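Local coordinates for bradavidin 2 (Bradyrhizobium japonicum, PDB 4GGZ), which binds biotin, which it holds inside an avidin-type barrel of antiparallel strands, at residues T76-T81 with T89-F94; R20-L25 with F38-Q43; G32-T37 with G56-T61; Q71-T76 with F94-K99. All blocks are in the same frame, centred on the assembly; numbering follows the deposited sequence. Where two conformers were deposited one is given.

Contact 1 of 4, residues T76-T81 with T89-F94; sequences TRWVGT and TSWTLF. With BTN (biotin), chain E.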
# COMPACT_ATOMS: atom_id res chain seq x y z
N THR A 76 2.67 5.01 4.74
CA THR A 76 1.77 3.97 5.23
C THR A 76 2.41 2.60 5.14
O THR A 76 3.09 2.33 4.18
CB THR A 76 0.47 4.02 4.42
OG1 THR A 76 -0.12 5.30 4.61
CG2 THR A 76 -0.52 2.92 4.86
N ARG A 77 2.22 1.77 6.17
CA ARG A 77 2.64 0.36 6.13
C ARG A 77 1.41 -0.53 6.14
O ARG A 77 0.63 -0.46 7.11
CB ARG A 77 3.51 0.07 7.36
CG ARG A 77 4.24 -1.27 7.28
CD ARG A 77 5.28 -1.39 8.37
NE ARG A 77 6.13 -2.56 8.16
CZ ARG A 77 5.86 -3.77 8.62
NH1 ARG A 77 4.74 -3.99 9.30
NH2 ARG A 77 6.70 -4.78 8.40
N TRP A 78 1.22 -1.33 5.08
CA TRP A 78 0.19 -2.38 5.05
C TRP A 78 0.75 -3.74 5.45
O TRP A 78 1.88 -4.07 5.11
CB TRP A 78 -0.42 -2.58 3.66
CG TRP A 78 -1.29 -1.47 3.14
CD1 TRP A 78 -2.71 -1.44 3.14
CD2 TRP A 78 -0.86 -0.25 2.54
NE1 TRP A 78 -3.13 -0.26 2.53
CE2 TRP A 78 -2.04 0.48 2.18
CE3 TRP A 78 0.41 0.30 2.23
CZ2 TRP A 78 -1.98 1.75 1.53
CZ3 TRP A 78 0.46 1.62 1.61
CH2 TRP A 78 -0.74 2.30 1.25
N VAL A 79 -0.04 -4.50 6.20
CA VAL A 79 0.30 -5.87 6.56
C VAL A 79 -0.90 -6.75 6.24
O VAL A 79 -2.03 -6.35 6.50
CB VAL A 79 0.71 -5.97 8.06
CG1 VAL A 79 -0.35 -5.35 8.96
CG2 VAL A 79 1.01 -7.39 8.47
N GLY A 80 -0.66 -7.91 5.64
CA GLY A 80 -1.76 -8.81 5.35
C GLY A 80 -1.34 -10.14 4.79
O GLY A 80 -0.21 -10.60 4.96
N THR A 81 -2.28 -10.76 4.08
CA THR A 81 -2.04 -12.03 3.42
C THR A 81 -2.72 -12.00 2.05
O THR A 81 -3.48 -11.08 1.74
CB THR A 81 -2.65 -13.19 4.24
OG1 THR A 81 -4.05 -12.94 4.43
CG2 THR A 81 -1.96 -13.35 5.60
N THR A 89 -5.92 -6.61 4.28
CA THR A 89 -4.82 -5.98 5.01
C THR A 89 -5.25 -5.03 6.09
O THR A 89 -6.43 -4.61 6.17
CB THR A 89 -3.91 -5.13 4.07
OG1 THR A 89 -4.65 -4.01 3.55
CG2 THR A 89 -3.33 -5.94 2.92
N SER A 90 -4.31 -4.71 6.96
CA SER A 90 -4.47 -3.61 7.90
C SER A 90 -3.32 -2.66 7.65
O SER A 90 -2.23 -3.12 7.22
CB SER A 90 -4.39 -4.11 9.35
OG SER A 90 -5.53 -4.89 9.67
N TRP A 91 -3.53 -1.38 7.92
CA TRP A 91 -2.48 -0.41 7.66
C TRP A 91 -2.39 0.61 8.79
O TRP A 91 -3.36 0.87 9.51
CB TRP A 91 -2.69 0.33 6.29
CG TRP A 91 -4.08 1.00 6.13
CD1 TRP A 91 -5.16 0.46 5.50
CD2 TRP A 91 -4.51 2.28 6.66
NE1 TRP A 91 -6.25 1.32 5.59
CE2 TRP A 91 -5.88 2.44 6.30
CE3 TRP A 91 -3.88 3.29 7.41
CZ2 TRP A 91 -6.62 3.58 6.64
CZ3 TRP A 91 -4.61 4.43 7.73
CH2 TRP A 91 -5.99 4.56 7.36
N THR A 92 -1.19 1.18 8.89
CA THR A 92 -0.95 2.32 9.75
C THR A 92 -0.31 3.44 8.93
O THR A 92 0.64 3.19 8.18
CB THR A 92 -0.17 1.98 11.05
OG1 THR A 92 0.23 3.19 11.71
CG2 THR A 92 1.06 1.12 10.79
N LEU A 93 -0.85 4.64 9.05
CA LEU A 93 -0.37 5.81 8.31
C LEU A 93 0.33 6.67 9.33
O LEU A 93 -0.30 7.11 10.29
CB LEU A 93 -1.55 6.55 7.64
CG LEU A 93 -1.34 7.96 7.06
CD1 LEU A 93 -0.52 7.94 5.82
CD2 LEU A 93 -2.69 8.68 6.73
N PHE A 94 1.64 6.85 9.16
CA PHE A 94 2.46 7.68 10.04
C PHE A 94 2.66 9.00 9.38
O PHE A 94 3.16 9.09 8.25
CB PHE A 94 3.83 7.03 10.24
CG PHE A 94 3.77 5.61 10.79
CD1 PHE A 94 3.54 4.52 9.94
CD2 PHE A 94 3.99 5.37 12.13
CE1 PHE A 94 3.50 3.23 10.43
CE2 PHE A 94 3.95 4.07 12.64
CZ PHE A 94 3.72 2.99 11.77
C11 BTN E . -1.87 11.16 3.22
O11 BTN E . -3.11 11.46 3.29
O12 BTN E . -1.10 11.52 4.16
C10 BTN E . -1.28 10.41 2.05
C9 BTN E . -2.25 9.42 1.39
C8 BTN E . -2.63 8.30 2.37
C7 BTN E . -3.61 7.29 1.73
C2 BTN E . -3.97 6.18 2.73
S1 BTN E . -2.89 4.88 2.72
C6 BTN E . -4.07 3.93 3.72
C5 BTN E . -5.45 4.22 3.12
N1 BTN E . -5.74 3.33 2.02
C3 BTN E . -5.81 4.02 0.87
O3 BTN E . -6.10 3.41 -0.31
N2 BTN E . -5.58 5.30 1.03
C4 BTN E . -5.35 5.57 2.45
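Ser90 O is gripped by two groups of the facing strand: the N-H of Val79, nearly straight at 168° with Val79 N 2.8 Å away, and, more softly, the CA-H of Trp78, whose CA lies 3.3 Å from Ser90 O. Val79 O takes a bond back from Ser90 N, and Arg77 and Thr92 exchange a similar pair. Between these hydrogen-bonded pairs, Trp78 and Trp91 send their side chains side by side into the barrel, pointing the same way. Trp91 CB lies over the five-membered ring of Trp78, a CH-pi contact 3.8 Å from its centroid, with the two indoles turned 56° against each other. The face of this hairpin that carries Thr76, Trp78, Trp91 and Leu93 lines the avidin barrel, where broad, apolar indoles suit the ring system of biotin. Trp91 CG stands between its own backbone N and carbonyl carbon (chi1 55°), which lays one ring face under biotin C6, with CD2 3.4 Å from C6. Trp78 CZ2 approaches biotin S1 to 3.5 Å, while Trp78 NE1 bonds to Asp109, itself a biotin ligand. Thr89 OG1, at the edge of the Trp78 ring, bonds to Asp109 O. Thr76 OG1 is buried 3.4 Å from biotin S1 and has no hydrogen-bond partner in the model.

Contact 2 of 4, residues R20-L25 with F38-Q43; sequences RGSELL and FTNHAQ. With BTN (biotin), chain E.
Glu23 and His41 lock together the mouth of the hairpin made by strands 23-28 and 33-39 of the avidin barrel, on the side of the sheet remote from biotin. Glu23 CG lies opposite the carbonyl carbon (chi1 -46°) and the chain then runs extended, so that OE1 meets His41 NE2 at 2.6 Å. The imidazole N-H points to the anti lone pair of OE1, and carboxylate and ring are nearly coplanar, 14° apart; OE2 is taken by Tyr15. With a leucine in place of Glu23, His41 NE2 would probably lose its acceptor and the imidazole would be freer to turn. Paired backbone bonds between Glu23 and Thr39 continue the sheet.

Beyond them the strands open into loops that grasp the ureido group of biotin. Ser22 is small enough to fit against it: OG accepts from His41 N at 2.9 Å and donates to biotin O3 at 2.7 Å, which fixes the rotation of the hydroxyl. The Phe38 ring presents its edge to the same O3. Asn40 reaches in with CG anti to its backbone N, and OD1 accepts the N-H of biotin N2 at 2.9 Å, almost straight (172°). Ala42 N closes an Asx turn on the same oxygen from above the amide plane. Arg20, extended from CG to NE, carries its guanidinium past biotin to Asp109, and Arg20 CD lies 3.7 Å from biotin N1. Just beside it, the small methyl CB of Ala42 comes within 3.3 Å of biotin N2.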
# COMPACT_ATOMS: atom_id res chain seq x y z
N ARG A 20 -11.40 1.49 -1.70
CA ARG A 20 -11.46 2.96 -1.67
C ARG A 20 -11.18 3.53 -3.07
O ARG A 20 -11.34 4.74 -3.30
CB ARG A 20 -10.41 3.47 -0.68
CG ARG A 20 -10.47 2.81 0.67
CD ARG A 20 -9.40 3.35 1.58
NE ARG A 20 -9.36 2.56 2.81
CZ ARG A 20 -9.71 3.03 3.98
NH1 ARG A 20 -10.14 4.27 4.09
NH2 ARG A 20 -9.65 2.25 5.06
N GLY A 21 -10.72 2.66 -3.98
CA GLY A 21 -10.43 3.02 -5.35
C GLY A 21 -8.93 3.11 -5.63
O GLY A 21 -8.53 3.49 -6.74
N SER A 22 -8.13 2.89 -4.60
CA SER A 22 -6.66 3.09 -4.76
C SER A 22 -6.05 1.95 -5.57
O SER A 22 -6.61 0.86 -5.56
CB SER A 22 -5.99 3.22 -3.41
OG SER A 22 -6.37 4.45 -2.74
N GLU A 23 -4.86 2.17 -6.17
CA GLU A 23 -4.33 1.22 -7.18
C GLU A 23 -2.96 0.78 -6.71
O GLU A 23 -2.19 1.63 -6.29
CB GLU A 23 -4.09 1.92 -8.54
CG GLU A 23 -5.16 2.85 -9.11
CD GLU A 23 -4.66 3.64 -10.34
OE1 GLU A 23 -4.73 4.91 -10.34
OE2 GLU A 23 -4.18 3.01 -11.31
N LEU A 24 -2.68 -0.52 -6.77
CA LEU A 24 -1.37 -1.04 -6.40
C LEU A 24 -0.86 -1.89 -7.55
O LEU A 24 -1.48 -2.90 -7.91
CB LEU A 24 -1.51 -1.87 -5.12
CG LEU A 24 -0.26 -2.65 -4.71
CD1 LEU A 24 0.84 -1.71 -4.29
CD2 LEU A 24 -0.56 -3.65 -3.57
N LEU A 25 0.28 -1.51 -8.11
CA LEU A 25 0.85 -2.22 -9.23
C LEU A 25 2.04 -2.92 -8.65
O LEU A 25 2.88 -2.25 -8.07
CB LEU A 25 1.32 -1.21 -10.28
CG LEU A 25 1.75 -1.54 -11.72
CD1 LEU A 25 3.15 -1.13 -12.07
CD2 LEU A 25 1.39 -2.92 -12.27
N PHE A 38 2.16 2.62 -6.01
CA PHE A 38 0.82 2.77 -5.39
C PHE A 38 0.32 4.15 -5.75
O PHE A 38 1.08 5.11 -5.68
CB PHE A 38 0.92 2.64 -3.87
CG PHE A 38 -0.39 2.85 -3.15
CD1 PHE A 38 -1.26 1.78 -2.95
CD2 PHE A 38 -0.73 4.11 -2.65
CE1 PHE A 38 -2.49 1.97 -2.27
CE2 PHE A 38 -1.98 4.30 -1.98
CZ PHE A 38 -2.81 3.20 -1.79
N THR A 39 -0.98 4.27 -6.08
CA THR A 39 -1.56 5.61 -6.17
C THR A 39 -2.87 5.72 -5.44
O THR A 39 -3.77 4.89 -5.62
CB THR A 39 -1.53 6.30 -7.60
OG1 THR A 39 -2.78 6.94 -7.96
CG2 THR A 39 -0.95 5.42 -8.68
N ASN A 40 -2.92 6.68 -4.54
CA ASN A 40 -4.12 6.87 -3.69
C ASN A 40 -5.26 7.43 -4.49
O ASN A 40 -5.07 8.36 -5.27
CB ASN A 40 -3.77 7.82 -2.53
CG ASN A 40 -4.95 8.05 -1.61
OD1 ASN A 40 -5.65 7.10 -1.26
ND2 ASN A 40 -5.17 9.29 -1.22
N HIS A 41 -6.47 6.94 -4.21
CA HIS A 41 -7.69 7.56 -4.71
C HIS A 41 -8.71 7.58 -3.60
O HIS A 41 -9.91 7.80 -3.87
CB HIS A 41 -8.22 6.78 -5.93
CG HIS A 41 -7.36 6.93 -7.14
ND1 HIS A 41 -7.15 8.14 -7.77
CD2 HIS A 41 -6.64 6.01 -7.84
CE1 HIS A 41 -6.33 7.97 -8.79
NE2 HIS A 41 -6.01 6.69 -8.86
N ALA A 42 -8.25 7.39 -2.36
CA ALA A 42 -9.12 7.25 -1.21
C ALA A 42 -9.75 8.57 -0.78
O ALA A 42 -9.08 9.55 -0.52
CB ALA A 42 -8.38 6.59 -0.03
N GLN A 43 -11.07 8.57 -0.64
CA GLN A 43 -11.69 9.75 -0.12
C GLN A 43 -11.28 9.98 1.35
O GLN A 43 -11.25 9.05 2.18
CB GLN A 43 -13.19 9.60 -0.24
CG GLN A 43 -13.89 10.91 -0.20
CD GLN A 43 -15.28 10.76 -0.66
OE1 GLN A 43 -15.56 10.75 -1.87
NE2 GLN A 43 -16.18 10.60 0.29
C11 BTN E . -1.87 11.16 3.22
O11 BTN E . -3.11 11.46 3.29
O12 BTN E . -1.10 11.52 4.16
C10 BTN E . -1.28 10.41 2.05
C9 BTN E . -2.25 9.42 1.39
C8 BTN E . -2.63 8.30 2.37
C7 BTN E . -3.61 7.29 1.73
C2 BTN E . -3.97 6.18 2.73
S1 BTN E . -2.89 4.88 2.72
C6 BTN E . -4.07 3.93 3.72
C5 BTN E . -5.45 4.22 3.12
N1 BTN E . -5.74 3.33 2.02
C3 BTN E . -5.81 4.02 0.87
O3 BTN E . -6.10 3.41 -0.31
N2 BTN E . -5.58 5.30 1.03
C4 BTN E . -5.35 5.57 2.45
O HOH W 1 -12.77 6.30 -1.57

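Contact 3 of 4, residues G32-T37 with G56-T61; sequences GTIQGT and GSVSPT
Gly32 O receives the N-H of Val58 at 2.7 Å, in the carbonyl plane, and so ties residues 32-37 to strand 51-59, the antiparallel hairpin partner of strand 33-39 in the avidin barrel. The CA-H of Ser57 adds a weaker contact to the same oxygen, with Ser57 CA 3.1 Å from Gly32 O. Glycine suits position 32: its phi is positive (85°), and a side chain there would press on Val58 O. Two residues on, Ile34 and Gly56 satisfy each other's backbone groups. Ile34 N gives to Gly56 O at 2.8 Å, but bent (147°) and from above the carbonyl plane, whereas Gly56 N gives to Ile34 O at 3.1 Å.

The hydroxyls on the outward face find partners beyond the pair of strands: Thr33 OG1 bonds to Asn30 O, and Ser57 OG to the hydroxyl of Tyr64. On the other face the contact is apolar. Ile34 sets its CG1 4.1 Å from Val58 CG1, and both side chains pack on Leu10 and Leu63; branched aliphatic side chains suit this apolar face, where they touch each other and Leu63. If an alanine stood in place of Ile34, a gap would probably open beside Val58, Leu10 and Leu63. The far end of the isoleucine reaches along the facing backbone, where Ile34 CD1 lies 3.8 Å from Ser57 O.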
# COMPACT_ATOMS: atom_id res chain seq x y z
N GLY A 32 11.55 -12.37 -2.86
CA GLY A 32 10.57 -12.04 -1.84
C GLY A 32 10.42 -10.55 -1.53
O GLY A 32 9.58 -10.19 -0.69
N THR A 33 11.20 -9.71 -2.20
CA THR A 33 11.08 -8.25 -2.03
C THR A 33 10.15 -7.67 -3.06
O THR A 33 10.37 -7.75 -4.26
CB THR A 33 12.40 -7.50 -2.13
OG1 THR A 33 13.01 -7.79 -3.38
CG2 THR A 33 13.33 -7.87 -1.00
N ILE A 34 9.06 -7.09 -2.58
CA ILE A 34 8.05 -6.52 -3.45
C ILE A 34 8.51 -5.17 -3.93
O ILE A 34 8.99 -4.34 -3.13
CB ILE A 34 6.73 -6.33 -2.60
CG1 ILE A 34 6.13 -7.66 -2.18
CG2 ILE A 34 5.67 -5.46 -3.34
CD1 ILE A 34 4.89 -7.47 -1.26
N GLN A 35 8.41 -4.93 -5.24
CA GLN A 35 8.69 -3.63 -5.84
C GLN A 35 7.55 -3.24 -6.75
O GLN A 35 7.13 -3.99 -7.65
CB GLN A 35 10.01 -3.65 -6.62
CG GLN A 35 11.19 -3.92 -5.72
CD GLN A 35 12.51 -3.91 -6.47
OE1 GLN A 35 12.93 -4.93 -7.06
NE2 GLN A 35 13.19 -2.77 -6.42
N GLY A 36 7.02 -2.05 -6.51
CA GLY A 36 5.86 -1.61 -7.31
C GLY A 36 5.54 -0.14 -7.19
O GLY A 36 6.40 0.68 -6.84
N THR A 37 4.25 0.19 -7.43
CA THR A 37 3.83 1.56 -7.43
C THR A 37 2.41 1.62 -6.84
O THR A 37 1.60 0.74 -7.12
CB THR A 37 3.94 2.13 -8.88
OG1 THR A 37 5.32 2.06 -9.31
CG2 THR A 37 3.48 3.57 -8.95
N GLY A 56 8.19 -3.73 -0.19
CA GLY A 56 7.98 -4.57 0.96
C GLY A 56 8.48 -5.98 0.77
O GLY A 56 9.49 -6.20 0.08
N SER A 57 7.78 -6.92 1.39
CA SER A 57 8.26 -8.32 1.43
C SER A 57 7.09 -9.24 1.39
O SER A 57 6.05 -8.97 2.02
CB SER A 57 9.01 -8.62 2.73
OG SER A 57 10.27 -7.99 2.77
N VAL A 58 7.27 -10.34 0.67
CA VAL A 58 6.33 -11.43 0.67
C VAL A 58 7.02 -12.75 1.03
O VAL A 58 8.15 -13.03 0.59
CB VAL A 58 5.56 -11.52 -0.68
CG1 VAL A 58 6.51 -11.72 -1.85
CG2 VAL A 58 4.46 -12.59 -0.63
N SER A 59 6.36 -13.54 1.87
CA SER A 59 6.82 -14.88 2.23
C SER A 59 5.62 -15.79 2.13
O SER A 59 4.51 -15.30 1.95
CB SER A 59 7.38 -14.89 3.65
OG SER A 59 6.33 -14.68 4.58
N PRO A 60 5.82 -17.12 2.29
CA PRO A 60 4.72 -18.07 2.34
C PRO A 60 3.62 -17.70 3.35
O PRO A 60 2.45 -18.01 3.10
CB PRO A 60 5.41 -19.37 2.74
CG PRO A 60 6.79 -19.23 2.19
CD PRO A 60 7.13 -17.79 2.44
N THR A 61 3.99 -16.99 4.42
CA THR A 61 3.06 -16.69 5.53
C THR A 61 2.31 -15.35 5.47
O THR A 61 1.26 -15.16 6.13
CB THR A 61 3.77 -16.79 6.90
OG1 THR A 61 4.91 -15.93 6.91
CG2 THR A 61 4.22 -18.23 7.16

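Contact 4 of 4, residues Q71-T76 with F94-K99; sequences QCNSFT and FYVDNK. With BTN (biotin), chain E.
The Phe75 ring has Phe94 CB over one face, a CH-pi contact 3.8 Å from the ring centroid. The two phenyl planes are near parallel, 13° apart, yet slid so far that the rings barely overlap, and they meet closely at Phe75 CE1 and Phe94 CD1, 3.2 Å apart. At the edge of the Phe94 ring, in its plane, lies Phe75 O. Large flat side chains suit this outer face of the barrel because they can lie nearly parallel and touch across the two strands. Turned beside its own backbone N (chi1 -57°), the Phe94 side chain swings its ring across to Phe75, and the two backbones exchange a pair of hydrogen bonds.

Towards the open end, Val96 N gives a nearly straight bond to Asn73 O, 3.0 Å long. Asn73 has a positive phi (55°), which asparagine tolerates better than most residues, and with Ser74 it faces Phe69 in a G1 beta bulge; its OD1 crosses to within 3.6 Å of Val96 CB. On the inner face Ser74, slim enough to stand beside the ligand, donates OG to biotin O12 at 2.7 Å and rests CB on Tyr95 CB. Cys72, tied by a disulfide to Cys47, brings CB to 3.6 Å from the same carboxylate oxygen, and a water bridges Cys72 O to Val96 O.

The hairpin is flanked on both sides: Phe75 leans on Thr68 of strand 62-69, while Phe94 touches Arg104 and Tyr95 touches Ser103 and Leu105 of strand 102-113.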
# COMPACT_ATOMS: atom_id res chain seq x y z
N GLN A 71 4.79 14.17 -0.77
CA GLN A 71 4.16 15.49 -0.81
C GLN A 71 3.24 15.73 0.41
O GLN A 71 2.84 16.87 0.68
CB GLN A 71 3.45 15.70 -2.15
CG GLN A 71 4.36 16.27 -3.25
CD GLN A 71 5.58 15.41 -3.60
OE1 GLN A 71 5.46 14.28 -4.08
NE2 GLN A 71 6.78 15.96 -3.37
N CYS A 72 2.93 14.66 1.14
CA CYS A 72 2.02 14.70 2.29
C CYS A 72 2.77 14.51 3.64
O CYS A 72 2.17 14.47 4.71
CB CYS A 72 0.93 13.64 2.10
SG CYS A 72 -0.24 14.01 0.69
N ASN A 73 4.10 14.39 3.58
CA ASN A 73 4.89 14.21 4.78
C ASN A 73 4.42 12.99 5.60
O ASN A 73 4.38 12.99 6.85
CB ASN A 73 4.88 15.48 5.62
CG ASN A 73 6.17 15.70 6.39
OD1 ASN A 73 6.32 16.71 7.09
ND2 ASN A 73 7.11 14.74 6.29
N SER A 74 4.07 11.93 4.88
CA SER A 74 3.50 10.75 5.53
C SER A 74 3.97 9.48 4.84
O SER A 74 4.50 9.54 3.72
CB SER A 74 1.97 10.86 5.51
OG SER A 74 1.45 10.71 4.20
N PHE A 75 3.85 8.35 5.53
CA PHE A 75 3.99 7.04 4.90
C PHE A 75 3.00 6.05 5.49
O PHE A 75 2.56 6.22 6.63
CB PHE A 75 5.44 6.51 4.99
CG PHE A 75 5.90 6.13 6.39
CD1 PHE A 75 5.77 4.82 6.83
CD2 PHE A 75 6.45 7.08 7.26
CE1 PHE A 75 6.19 4.45 8.10
CE2 PHE A 75 6.87 6.70 8.54
CZ PHE A 75 6.72 5.39 8.94
N THR A 76 2.67 5.01 4.74
CA THR A 76 1.77 3.97 5.23
C THR A 76 2.41 2.60 5.14
O THR A 76 3.09 2.33 4.18
CB THR A 76 0.47 4.02 4.42
OG1 THR A 76 -0.12 5.30 4.61
CG2 THR A 76 -0.52 2.92 4.86
N PHE A 94 1.64 6.85 9.16
CA PHE A 94 2.46 7.68 10.04
C PHE A 94 2.66 9.00 9.38
O PHE A 94 3.16 9.09 8.25
CB PHE A 94 3.83 7.03 10.24
CG PHE A 94 3.77 5.61 10.79
CD1 PHE A 94 3.54 4.52 9.94
CD2 PHE A 94 3.99 5.37 12.13
CE1 PHE A 94 3.50 3.23 10.43
CE2 PHE A 94 3.95 4.07 12.64
CZ PHE A 94 3.72 2.99 11.77
N TYR A 95 2.27 10.08 10.06
CA TYR A 95 2.42 11.39 9.42
C TYR A 95 3.05 12.42 10.37
O TYR A 95 2.92 12.29 11.58
CB TYR A 95 1.09 11.89 8.84
CG TYR A 95 -0.04 12.15 9.82
CD1 TYR A 95 -0.80 11.10 10.37
CD2 TYR A 95 -0.35 13.46 10.21
CE1 TYR A 95 -1.88 11.36 11.26
CE2 TYR A 95 -1.42 13.73 11.08
CZ TYR A 95 -2.17 12.69 11.60
OH TYR A 95 -3.23 12.96 12.46
N VAL A 96 3.79 13.37 9.81
CA VAL A 96 4.30 14.51 10.57
C VAL A 96 3.31 15.62 10.28
O VAL A 96 3.16 16.07 9.14
CB VAL A 96 5.72 14.91 10.10
CG1 VAL A 96 6.19 16.19 10.80
CG2 VAL A 96 6.71 13.78 10.37
N ASP A 97 2.61 16.06 11.32
CA ASP A 97 1.56 17.06 11.13
C ASP A 97 2.09 18.49 10.91
O ASP A 97 3.32 18.73 10.87
CB ASP A 97 0.52 16.97 12.27
CG ASP A 97 0.96 17.66 13.56
OD1 ASP A 97 2.08 18.23 13.64
OD2 ASP A 97 0.16 17.63 14.53
N ASN A 98 1.17 19.44 10.77
CA ASN A 98 1.56 20.81 10.40
C ASN A 98 2.35 21.57 11.48
O ASN A 98 2.92 22.64 11.20
CB ASN A 98 0.35 21.61 9.91
CG ASN A 98 -0.84 21.57 10.86
OD1 ASN A 98 -1.18 20.54 11.44
ND2 ASN A 98 -1.50 22.70 10.99
N LYS A 99 2.41 21.00 12.69
CA LYS A 99 3.21 21.57 13.78
C LYS A 99 4.45 20.73 14.06
O LYS A 99 5.12 20.93 15.07
CB LYS A 99 2.37 21.70 15.05
CG LYS A 99 1.01 22.36 14.80
CD LYS A 99 1.18 23.80 14.35
CE LYS A 99 -0.16 24.44 14.05
NZ LYS A 99 -0.00 25.80 13.42
C11 BTN E . -1.87 11.16 3.22
O11 BTN E . -3.11 11.46 3.29
O12 BTN E . -1.10 11.52 4.16
C10 BTN E . -1.28 10.41 2.05
C9 BTN E . -2.25 9.42 1.39
C8 BTN E . -2.63 8.30 2.37
C7 BTN E . -3.61 7.29 1.73
C2 BTN E . -3.97 6.18 2.73
S1 BTN E . -2.89 4.88 2.72
C6 BTN E . -4.07 3.93 3.72
C5 BTN E . -5.45 4.22 3.12
N1 BTN E . -5.74 3.33 2.02
C3 BTN E . -5.81 4.02 0.87
O3 BTN E . -6.10 3.41 -0.31
N2 BTN E . -5.58 5.30 1.03
C4 BTN E . -5.35 5.57 2.45
O HOH W 2 1.10 15.21 7.06

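In the fold
All four contacts lie in one closed antiparallel barrel, and three of them touch biotin. Contact 2 serves its ureido end, contact 1 the wall beside its ring system and contact 4 its carboxylate. Contacts 1 and 4 share Thr76 and Phe94 and are two levels of the same hairpin, their centres about 15 Å apart. Contact 2 faces contact 1 from the other side of the chain's centre, and the two meet where Trp78 CZ2 lies 3.7 Å from Phe38 CZ. Contact 3 shares strand 33-39 with contact 2 but lies away from the binding site; its centre is about 24 Å from that of contact 4, with no touch between them.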